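Local coordinates for phospholyase (PDB 5G4I), which catalyses a pyridoxal-phosphate-dependent phospholyase reaction, probably the elimination of phosphate from phosphoethanolamine, on the scaffold of a class III aminotransferase, at residues 86-89 and 90-93; 298-301 and 302-306; 386-389 and 390-394. One frame throughout, in Å; residues are numbered along the deposited sequence.

Contact 1: residues 86-89 and 90-93; sequences NLHT and RYLN. With PO4 (phosphate ion), chain I.
His88 and Arg90 meet across a type I beta turn that runs from His88 to Tyr91, in the loop between helices 72-82 and 94-104. The imidazole folds back over the turn because its CG sits between the backbone N and the carbonyl carbon. His88 ND1 accepts the backbone N-H of Arg90 at 3.3 Å, a moderately bent bond (149°) whose donor lies 18° out of the ring plane. Arg90, bent at chi3, returns past the same ring and sets NH2 about 3.5 Å above the centre of one face of the His88 ring, with the guanidinium almost perpendicular to the imidazole, at 80°. Tyr91 approaches obliquely, its CE2 3.5 Å from His88 CE1, while Leu87 CD1 rests 3.9 Å from Tyr91 CD2. The second subunit completes the setting: Asn62 OD1 there is hydrogen-bonded to His88 NE2, and Phe34 meets the Tyr91 ring edge to face. With both nitrogens engaged, the imidazole is held against rotation. Beyond the ring, Arg90 reaches a phosphate ion, probably from the crystallisation liquor, which binds at the guanidinium edge: Arg90 NH2 reaches PO4 O2 at 3.0 Å, and NH1 adds a weaker bond to the same oxygen. Lys412 and Arg414 of the second subunit also bind this ion, so the chemistry implies an intersubunit anion site near a bound pyridoxal phosphate.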
loop_
_atom_site.group_PDB
_atom_site.type_symbol
_atom_site.label_atom_id
_atom_site.label_comp_id
_atom_site.label_asym_id
_atom_site.label_seq_id
_atom_site.Cartn_x
_atom_site.Cartn_y
_atom_site.Cartn_z
ATOM N N ASN A 86 0.757 18.266 5.453
ATOM C CA ASN A 86 0.572 16.870 4.930
ATOM C C ASN A 86 0.751 15.789 5.973
ATOM O O ASN A 86 1.535 14.820 5.735
ATOM C CB ASN A 86 1.428 16.653 3.695
ATOM C CG ASN A 86 1.077 15.354 2.930
ATOM O OD1 ASN A 86 -0.097 14.933 3.009
ATOM N ND2 ASN A 86 1.992 14.858 2.107
ATOM N N LEU A 87 -0.000 15.880 7.077
ATOM C CA LEU A 87 0.256 14.957 8.224
ATOM C C LEU A 87 -0.814 13.840 8.315
ATOM O O LEU A 87 -1.964 13.963 7.860
ATOM C CB LEU A 87 0.249 15.723 9.570
ATOM C CG LEU A 87 1.550 16.503 9.897
ATOM C CD1 LEU A 87 1.332 17.426 11.070
ATOM C CD2 LEU A 87 2.705 15.526 10.154
ATOM N N HIS A 88 -0.403 12.761 8.932
ATOM C CA HIS A 88 -1.267 11.601 9.233
ATOM C C HIS A 88 -2.500 11.996 10.098
ATOM O O HIS A 88 -2.560 13.092 10.707
ATOM C CB HIS A 88 -0.433 10.519 9.949
ATOM C CG HIS A 88 0.243 11.061 11.186
ATOM N ND1 HIS A 88 -0.420 11.191 12.379
ATOM C CD2 HIS A 88 1.458 11.666 11.355
ATOM C CE1 HIS A 88 0.362 11.850 13.239
ATOM N NE2 HIS A 88 1.494 12.179 12.633
ATOM N N THR A 89 -3.395 11.034 10.189
ATOM C CA THR A 89 -4.725 11.284 10.793
ATOM C C THR A 89 -4.774 11.251 12.316
ATOM O O THR A 89 -5.931 11.387 12.868
ATOM C CB THR A 89 -5.709 10.246 10.251
ATOM O OG1 THR A 89 -5.245 8.876 10.520
ATOM C CG2 THR A 89 -5.935 10.451 8.723
ATOM N N ARG A 90 -3.636 11.124 13.004
ATOM C CA ARG A 90 -3.640 11.277 14.507
ATOM C C ARG A 90 -3.722 12.756 14.934
ATOM O O ARG A 90 -3.960 13.053 16.150
ATOM C CB ARG A 90 -2.518 10.521 15.172
ATOM C CG ARG A 90 -2.616 9.021 14.825
ATOM C CD ARG A 90 -1.373 8.237 15.192
ATOM N NE ARG A 90 -0.272 8.713 14.311
ATOM C CZ ARG A 90 0.949 8.121 14.267
ATOM N NH1 ARG A 90 1.214 7.070 15.069
ATOM N NH2 ARG A 90 1.894 8.584 13.449
ATOM N N TYR A 91 -3.613 13.682 14.005
ATOM C CA TYR A 91 -4.081 15.048 14.232
ATOM C C TYR A 91 -5.346 15.332 13.396
ATOM O O TYR A 91 -5.431 14.846 12.224
ATOM C CB TYR A 91 -2.958 16.026 13.817
ATOM C CG TYR A 91 -1.626 15.873 14.476
ATOM C CD1 TYR A 91 -1.410 16.248 15.794
ATOM C CD2 TYR A 91 -0.582 15.306 13.780
ATOM C CE1 TYR A 91 -0.145 16.099 16.375
ATOM C CE2 TYR A 91 0.680 15.148 14.307
ATOM C CZ TYR A 91 0.906 15.535 15.638
ATOM O OH TYR A 91 2.171 15.372 16.211
ATOM N N LEU A 92 -6.318 16.089 13.915
ATOM C CA LEU A 92 -7.493 16.435 13.130
ATOM C C LEU A 92 -7.126 17.321 11.953
ATOM O O LEU A 92 -6.190 18.174 12.064
ATOM C CB LEU A 92 -8.571 17.166 13.969
ATOM C CG LEU A 92 -9.297 16.372 15.013
ATOM C CD1 LEU A 92 -10.190 17.332 15.811
ATOM C CD2 LEU A 92 -10.222 15.339 14.344
ATOM N N ASN A 93 -7.798 17.167 10.832
ATOM C CA ASN A 93 -7.588 18.002 9.618
ATOM C C ASN A 93 -8.877 17.826 8.772
ATOM O O ASN A 93 -9.415 16.698 8.636
ATOM C CB ASN A 93 -6.332 17.679 8.844
ATOM C CG ASN A 93 -6.046 18.649 7.683
ATOM O OD1 ASN A 93 -5.332 19.755 7.865
ATOM N ND2 ASN A 93 -6.598 18.382 6.557
HETATM P P PO4 I . 5.529 6.613 14.838
HETATM O O1 PO4 I . 5.609 5.207 15.363
HETATM O O2 PO4 I . 4.371 6.995 14.051
HETATM O O3 PO4 I . 6.795 6.783 14.028
HETATM O O4 PO4 I . 5.588 7.482 16.107
#

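Contact 2: residues 298-301 and 302-306; sequences LLDE and FGRHN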
loop_
_atom_site.group_PDB
_atom_site.type_symbol
_atom_site.label_atom_id
_atom_site.label_comp_id
_atom_site.label_asym_id
_atom_site.label_seq_id
_atom_site.Cartn_x
_atom_site.Cartn_y
_atom_site.Cartn_z
ATOM N N LEU A 298 -19.731 -3.214 11.045
ATOM C CA LEU A 298 -18.467 -3.862 10.711
ATOM C C LEU A 298 -17.277 -2.971 11.096
ATOM O O LEU A 298 -16.236 -3.498 11.638
ATOM C CB LEU A 298 -18.373 -4.320 9.216
ATOM C CG LEU A 298 -19.322 -5.539 8.909
ATOM C CD1 LEU A 298 -19.450 -5.854 7.428
ATOM C CD2 LEU A 298 -18.932 -6.846 9.619
ATOM N N LEU A 299 -17.334 -1.670 10.712
ATOM C CA LEU A 299 -16.202 -0.778 11.087
ATOM C C LEU A 299 -16.019 -0.703 12.620
ATOM O O LEU A 299 -14.920 -0.728 13.135
ATOM C CB LEU A 299 -16.349 0.610 10.407
ATOM C CG LEU A 299 -15.218 1.621 10.810
ATOM C CD1 LEU A 299 -14.727 2.443 9.640
ATOM C CD2 LEU A 299 -15.657 2.520 11.992
ATOM N N ASP A 300 -17.129 -0.524 13.365
ATOM C CA ASP A 300 -17.031 -0.376 14.803
ATOM C C ASP A 300 -16.450 -1.667 15.473
ATOM O O ASP A 300 -15.590 -1.581 16.332
ATOM C CB ASP A 300 -18.454 -0.130 15.382
ATOM C CG ASP A 300 -18.460 0.052 16.939
ATOM O OD1 ASP A 300 -17.919 1.017 17.369
ATOM O OD2 ASP A 300 -19.030 -0.790 17.697
ATOM N N GLU A 301 -16.890 -2.851 15.040
ATOM C CA GLU A 301 -16.421 -4.106 15.565
ATOM C C GLU A 301 -14.901 -4.256 15.388
ATOM O O GLU A 301 -14.145 -4.639 16.271
ATOM C CB GLU A 301 -17.187 -5.287 14.951
ATOM C CG GLU A 301 -16.636 -6.637 15.335
ATOM C CD GLU A 301 -17.323 -7.773 14.623
ATOM O OE1 GLU A 301 -17.700 -7.670 13.469
ATOM O OE2 GLU A 301 -17.543 -8.793 15.268
ATOM N N PHE A 302 -14.471 -3.963 14.126
ATOM C CA PHE A 302 -13.034 -4.167 13.834
ATOM C C PHE A 302 -12.167 -3.199 14.652
ATOM O O PHE A 302 -11.084 -3.607 15.158
ATOM C CB PHE A 302 -12.744 -3.968 12.297
ATOM C CG PHE A 302 -11.348 -4.357 11.845
ATOM C CD1 PHE A 302 -10.975 -5.694 11.679
ATOM C CD2 PHE A 302 -10.377 -3.331 11.537
ATOM C CE1 PHE A 302 -9.694 -5.994 11.218
ATOM C CE2 PHE A 302 -9.116 -3.690 11.115
ATOM C CZ PHE A 302 -8.776 -4.967 10.964
ATOM N N GLY A 303 -12.599 -1.954 14.791
ATOM C CA GLY A 303 -11.820 -0.980 15.639
ATOM C C GLY A 303 -11.831 -1.254 17.131
ATOM O O GLY A 303 -10.849 -0.984 17.806
ATOM N N ARG A 304 -12.874 -1.903 17.603
ATOM C CA ARG A 304 -12.880 -2.322 19.036
ATOM C C ARG A 304 -11.875 -3.457 19.259
ATOM O O ARG A 304 -11.399 -3.602 20.405
ATOM C CB ARG A 304 -14.273 -2.814 19.498
ATOM C CG ARG A 304 -15.317 -1.722 19.661
ATOM C CD ARG A 304 -16.629 -2.253 20.328
ATOM N NE ARG A 304 -17.112 -3.565 19.871
ATOM C CZ ARG A 304 -18.035 -3.775 18.919
ATOM N NH1 ARG A 304 -18.596 -2.755 18.283
ATOM N NH2 ARG A 304 -18.408 -5.018 18.590
ATOM N N HIS A 305 -11.623 -4.299 18.270
ATOM C CA HIS A 305 -10.799 -5.483 18.392
ATOM C C HIS A 305 -9.333 -5.307 17.928
ATOM O O HIS A 305 -8.508 -6.254 18.182
ATOM C CB HIS A 305 -11.422 -6.624 17.546
ATOM C CG HIS A 305 -12.717 -7.155 18.072
ATOM N ND1 HIS A 305 -13.546 -7.930 17.279
ATOM C CD2 HIS A 305 -13.306 -7.048 19.279
ATOM C CE1 HIS A 305 -14.610 -8.278 18.011
ATOM N NE2 HIS A 305 -14.491 -7.737 19.216
ATOM N N ASN A 306 -8.974 -4.168 17.272
ATOM C CA ASN A 306 -7.622 -3.990 16.747
ATOM C C ASN A 306 -7.234 -2.541 16.775
ATOM O O ASN A 306 -8.046 -1.668 16.427
ATOM C CB ASN A 306 -7.514 -4.408 15.266
ATOM C CG ASN A 306 -8.000 -5.860 14.996
ATOM O OD1 ASN A 306 -7.226 -6.836 14.909
ATOM N ND2 ASN A 306 -9.309 -5.970 14.754
#
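Glu301 and His305, one helical turn apart, meet near the C-terminal end of helix 296-305. The imidazole of His305 lies with one face over the carbonyl oxygen of Glu301, which stands 3.3 Å from the ring plane and toward its rim. The same oxygen accepts the backbone N-H of His305 and, weakly, that of Arg304. The glutamate leaves the helix extended, with CG opposite the backbone N (chi1 173°), and this brings Glu301 CG to 3.7 Å from His305 CE1, the carboxylate and ring planes inclined at 52°. An alanine in place of His305 would probably uncover the Glu301 methylene and leave His164 of the second subunit without its ring partner. Arg304 bends at chi3 and turns back along the helix, laying one face of its guanidinium over Glu301 CA, 3.5 Å from the plane. Its edge faces Asp300, and a salt bridge joins NH1 to OD2; the modelled 2.1 Å between Arg304 NH1 and Asp300 OD2 is too short to trust, and Asp300 has two conformers. Asn306, the first residue to leave helical geometry, folds back instead: its ND2 donates to Phe302 O at 3.0 Å, nearly straight (175°), in the carbonyl plane and on a lone pair, and also stands over one face of the Phe302 ring, offset toward the rim. Leu298 and Phe302 pack on helix 120-135, where Gln133 also binds Asn306 ND2, while Leu299 touches strand 113-117. The second subunit also adjoins the helix: its His30 binds Asp300 OD1, and the ring of its His164 meets that of His305.

Contact 3: residues 386-389 and 390-394; sequences LTKI and LIEDM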
loop_
_atom_site.group_PDB
_atom_site.type_symbol
_atom_site.label_atom_id
_atom_site.label_comp_id
_atom_site.label_asym_id
_atom_site.label_seq_id
_atom_site.Cartn_x
_atom_site.Cartn_y
_atom_site.Cartn_z
ATOM N N LEU A 386 -3.667 -14.144 -33.550
ATOM C CA LEU A 386 -4.323 -13.082 -34.339
ATOM C C LEU A 386 -4.599 -11.834 -33.397
ATOM O O LEU A 386 -4.461 -10.667 -33.818
ATOM C CB LEU A 386 -5.632 -13.518 -34.957
ATOM C CG LEU A 386 -5.605 -14.670 -36.031
ATOM C CD1 LEU A 386 -6.902 -14.954 -36.681
ATOM C CD2 LEU A 386 -4.526 -14.347 -37.040
ATOM N N THR A 387 -4.919 -12.136 -32.157
ATOM C CA THR A 387 -5.134 -11.035 -31.149
ATOM C C THR A 387 -3.885 -10.214 -30.978
ATOM O O THR A 387 -3.922 -8.987 -30.948
ATOM C CB THR A 387 -5.649 -11.643 -29.768
ATOM O OG1 THR A 387 -6.730 -12.521 -29.982
ATOM C CG2 THR A 387 -6.152 -10.544 -28.826
ATOM N N LYS A 388 -2.696 -10.861 -30.859
ATOM C CA LYS A 388 -1.437 -10.158 -30.723
ATOM C C LYS A 388 -1.120 -9.282 -31.943
ATOM O O LYS A 388 -0.619 -8.159 -31.869
ATOM C CB LYS A 388 -0.294 -11.175 -30.418
ATOM C CG LYS A 388 1.043 -10.564 -30.358
ATOM C CD LYS A 388 1.251 -9.694 -29.192
ATOM C CE LYS A 388 2.768 -9.374 -29.008
ATOM N NZ LYS A 388 2.857 -8.206 -28.141
ATOM N N ILE A 389 -1.368 -9.878 -33.130
ATOM C CA ILE A 389 -1.214 -9.130 -34.428
ATOM C C ILE A 389 -2.027 -7.809 -34.404
ATOM O O ILE A 389 -1.501 -6.717 -34.736
ATOM C CB ILE A 389 -1.609 -10.025 -35.661
ATOM C CG1 ILE A 389 -0.537 -11.099 -35.873
ATOM C CG2 ILE A 389 -1.814 -9.175 -36.879
ATOM C CD1 ILE A 389 -0.886 -12.160 -36.926
ATOM N N LEU A 390 -3.285 -7.939 -33.972
ATOM C CA LEU A 390 -4.163 -6.744 -33.887
ATOM C C LEU A 390 -3.650 -5.671 -32.879
ATOM O O LEU A 390 -3.685 -4.459 -33.162
ATOM C CB LEU A 390 -5.555 -7.136 -33.532
ATOM C CG LEU A 390 -6.375 -7.978 -34.565
ATOM C CD1 LEU A 390 -7.624 -8.598 -33.962
ATOM C CD2 LEU A 390 -6.792 -7.108 -35.756
ATOM N N ILE A 391 -3.206 -6.145 -31.723
ATOM C CA ILE A 391 -2.662 -5.175 -30.727
ATOM C C ILE A 391 -1.419 -4.404 -31.233
ATOM O O ILE A 391 -1.328 -3.183 -31.104
ATOM C CB ILE A 391 -2.362 -5.934 -29.393
ATOM C CG1 ILE A 391 -3.655 -6.358 -28.761
ATOM C CG2 ILE A 391 -1.514 -5.105 -28.431
ATOM C CD1 ILE A 391 -3.493 -7.429 -27.660
ATOM N N GLU A 392 -0.467 -5.149 -31.881
ATOM C CA GLU A 392 0.704 -4.474 -32.433
ATOM C C GLU A 392 0.350 -3.572 -33.639
ATOM O O GLU A 392 0.944 -2.473 -33.799
ATOM C CB GLU A 392 1.751 -5.528 -32.794
ATOM C CG GLU A 392 2.334 -6.270 -31.595
ATOM C CD GLU A 392 3.383 -5.495 -30.769
ATOM O OE1 GLU A 392 3.794 -4.425 -31.212
ATOM O OE2 GLU A 392 3.868 -6.111 -29.734
ATOM N N ASP A 393 -0.567 -4.059 -34.509
ATOM C CA ASP A 393 -0.993 -3.258 -35.638
ATOM C C ASP A 393 -1.694 -1.916 -35.227
ATOM O O ASP A 393 -1.460 -0.829 -35.731
ATOM C CB ASP A 393 -1.893 -4.070 -36.604
ATOM C CG ASP A 393 -2.222 -3.292 -37.868
ATOM O OD1 ASP A 393 -1.289 -2.949 -38.599
ATOM O OD2 ASP A 393 -3.346 -3.010 -38.102
ATOM N N MET A 394 -2.543 -2.038 -34.197
ATOM C CA MET A 394 -3.221 -0.857 -33.675
ATOM C C MET A 394 -2.220 0.145 -33.089
ATOM O O MET A 394 -2.313 1.338 -33.289
ATOM C CB MET A 394 -4.246 -1.329 -32.613
ATOM C CG MET A 394 -5.507 -1.922 -33.248
ATOM S SD MET A 394 -6.614 -0.708 -34.094
ATOM C CE MET A 394 -7.520 -0.010 -32.685
#
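Glu392 OE2 is gripped by two donors: Lys388 NZ, one helical turn earlier, forms a salt bridge and hydrogen bond to it at 2.8 Å, and the backbone N of Arg36 is the other. The lysine uses the anti lone pair of OE2, the one turned away from OE1, while OE1 forms a separate salt bridge with Arg395. Both chains bend to close the bridge. Lys388 starts opposite its backbone N (chi1 176°) and kinks at chi2, whereas Glu392 kinks at its own chi2 and comes back along the helix, so the two cross rather than run side by side; Lys388 CE lies 3.5 Å from Glu392 OE2. This is the familiar i to i+4 lysine–glutamate bridge, here on the partly exposed side of helix 384-396, whose Leu390, Ile391 and Met394 are buried. The backbone follows a regular alpha-helical pattern: Glu392 N donates to Lys388 O at 3.0 Å, at an almost straight 170°, and Asp393 N reaches Ile389 O at 2.8 Å. Aliphatic carbons lie against the backbone oxygens of the preceding turn. Ile391 CG1 rests 3.4 Å from Thr387 O, and Leu390 CG lies at the same distance from Leu386 O; Ile391 CG1 and Leu390 CG are both anti to their carbonyl carbons, which directs them back toward that turn. Leu390 and Met394 meet helix 421-436, while Thr387 and Ile391 touch Arg403 of strand 399-404. Asp393, whose CB lies 3.3 Å from Ile389 O, sends its carboxylate away from this turn, and OD2 is taken up by Ser434 and Arg397.

The three contacts come in series along the chain and lie in distinct parts of the class III aminotransferase fold. Contacts 1 and 2 are on the same side of the chain's centre, their centres about 21 Å apart and their nearest atoms about 11 Å apart. The first is a loop between helices 72-82 and 94-104; the second is a helix directly following strand 290-294 of the sheet that also holds strand 113-117. Contact 3 lies across the chain's centre, its centre about 50 Å from that of contact 2, and packs on strands 368-373 and 399-404 of the other sheet. Of these three, the two that touch the second subunit lie on one side of the chain's centre; the segments of contact 3 are touched by no other protein chain of the assembly.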